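Local coordinates for type II restriction enzyme SfiI (PDB 2EZV), which recognises the double-stranded sequence 5'-GGCCN(5)GGCC-3' as a tetramer and cleaves it, leaving terminal 5'-phosphates, at a contact of chain A with DNA. Residues are numbered along the deposited sequence; one frame, centred on the assembly and turned at random.

A contact of chain A with DNA. Residues 126, 205-206, 220, 222, 225. With nucleotides of chain B.
Thr126, in a loop, and Ala206, at the end of the short strand 204-206, point their backbone N-H groups at the phosphate of DG5 and bind one non-bridging oxygen each. Thr126 N donates to OP1 of DG5 at 2.9 Å, with an angle of 158° at the hydrogen. Ala206 N donates to OP2 of DG5, also at 2.9 Å, and this bond is nearly straight. The Thr126 side chain adds a weak bond. Its chi1 of -72° sets the hydroxyl OG1 beside the backbone N, which turns it toward the OP1 that the amide already holds. The methyl CB of Ala206 rests against the sugar of DG5, 3.7 Å from C3'.

Tyr222 approaches the sugar of DA4 with the hydroxyl end of its ring. Tyr222 CZ packs 3.9 Å from C2' of DA4. The hydroxyl OH shares a hydrogen bond with a water that lies in the plane of the ring, at its edge; the donor is not decided. This water joins Tyr222 OH, Ala206 O and OP2 of DG5, so OP2 has a second partner in addition to the Ala206 amide. A leucine here would probably leave the water without its hydroxyl partner and Arg225 NH2 without the aromatic face beneath it.

Arg225, from helix 223-229, bends at chi3 (-112°). This brings NH2 over the rim of one face of the Tyr222 ring. Arg225 NH2 also makes a weak bond, 3.4 Å long, to O5' of DA4, which lies in the guanidinium plane. Arg220 acts mainly from the second shell. Arg220 NH1 donates to Ala206 O at 3.2 Å, and that oxygen lies close to the guanidinium plane. This bond helps to fix the carbonyl that holds the water. Arg220 NH1 is also near N7 of DG5, on the major-groove side, but at 4.0 Å this is proximity only.

The site is a phosphate-backbone anchor. The hydrogen bonds to DNA here go to phosphate and sugar-backbone oxygens, not to a base edge. It probably helps to position the strand on the enzyme; base recognition would then rest on other contacts.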
# COMPACT_ATOMS: atom_id res chain seq x y z
N THR A 126 34.08 25.74 22.26
CA THR A 126 34.09 27.12 22.73
C THR A 126 34.67 27.31 24.15
O THR A 126 35.15 28.40 24.48
CB THR A 126 32.66 27.73 22.66
OG1 THR A 126 32.31 27.96 21.29
CG2 THR A 126 32.57 29.04 23.43
N GLY A 205 28.51 21.14 17.27
CA GLY A 205 28.76 21.70 18.59
C GLY A 205 29.14 20.65 19.62
O GLY A 205 29.25 19.47 19.30
N ALA A 206 29.33 21.08 20.87
CA ALA A 206 29.69 20.15 21.93
C ALA A 206 28.57 19.15 22.19
O ALA A 206 27.39 19.53 22.28
CB ALA A 206 30.01 20.92 23.21
N ARG A 220 26.49 17.75 18.51
CA ARG A 220 25.32 18.60 18.36
C ARG A 220 25.34 19.32 17.01
O ARG A 220 26.41 19.51 16.42
CB ARG A 220 25.27 19.66 19.46
CG ARG A 220 24.38 19.33 20.65
CD ARG A 220 24.04 20.61 21.41
NE ARG A 220 23.11 20.40 22.51
CZ ARG A 220 23.45 19.99 23.73
NH1 ARG A 220 24.72 19.74 24.03
NH2 ARG A 220 22.51 19.83 24.66
N TYR A 222 23.66 22.83 15.32
CA TYR A 222 22.91 24.02 15.66
C TYR A 222 22.09 24.59 14.51
O TYR A 222 22.61 24.87 13.43
CB TYR A 222 23.84 25.09 16.26
CG TYR A 222 24.23 24.76 17.68
CD1 TYR A 222 25.14 23.74 17.96
CD2 TYR A 222 23.62 25.41 18.76
CE1 TYR A 222 25.43 23.37 19.27
CE2 TYR A 222 23.90 25.04 20.08
CZ TYR A 222 24.81 24.02 20.32
OH TYR A 222 25.09 23.64 21.62
N ARG A 225 23.23 27.84 12.71
CA ARG A 225 24.43 27.66 11.91
C ARG A 225 24.17 26.81 10.66
O ARG A 225 24.90 26.91 9.67
CB ARG A 225 25.53 26.99 12.75
CG ARG A 225 26.28 27.94 13.66
CD ARG A 225 27.50 27.28 14.27
NE ARG A 225 27.36 27.07 15.70
CZ ARG A 225 27.83 26.02 16.36
NH1 ARG A 225 28.49 25.07 15.71
NH2 ARG A 225 27.65 25.91 17.67
O5' DA B 4 26.54 28.20 19.97
C5' DA B 4 26.16 27.99 21.34
C4' DA B 4 27.32 27.69 22.26
O4' DA B 4 26.88 27.87 23.62
C3' DA B 4 27.83 26.25 22.20
O3' DA B 4 29.22 26.19 22.57
C2' DA B 4 26.95 25.55 23.22
C1' DA B 4 26.76 26.62 24.28
N9 DA B 4 25.46 26.60 24.94
C8 DA B 4 24.22 26.63 24.36
N7 DA B 4 23.23 26.64 25.23
C5 DA B 4 23.87 26.62 26.46
C6 DA B 4 23.38 26.63 27.78
N6 DA B 4 22.09 26.66 28.09
N1 DA B 4 24.29 26.59 28.78
C2 DA B 4 25.59 26.56 28.47
N3 DA B 4 26.17 26.55 27.27
C4 DA B 4 25.24 26.58 26.30
P DG B 5 30.03 24.81 22.45
OP1 DG B 5 31.29 25.05 21.72
OP2 DG B 5 29.09 23.77 21.96
O5' DG B 5 30.40 24.46 23.96
C5' DG B 5 29.39 24.49 24.95
C4' DG B 5 29.95 24.12 26.31
O4' DG B 5 28.85 24.26 27.24
C3' DG B 5 30.43 22.68 26.48
O3' DG B 5 31.39 22.64 27.57
C2' DG B 5 29.14 21.95 26.82
C1' DG B 5 28.36 22.99 27.63
N9 DG B 5 26.92 23.00 27.41
C8 DG B 5 26.25 22.88 26.22
N7 DG B 5 24.96 22.98 26.34
C5 DG B 5 24.76 23.16 27.71
C6 DG B 5 23.56 23.33 28.45
O6 DG B 5 22.39 23.35 28.05
N1 DG B 5 23.83 23.49 29.81
C2 DG B 5 25.08 23.48 30.38
N2 DG B 5 25.14 23.64 31.71
N3 DG B 5 26.20 23.32 29.69
C4 DG B 5 25.97 23.17 28.37
O HOH W 1 27.13 22.06 22.30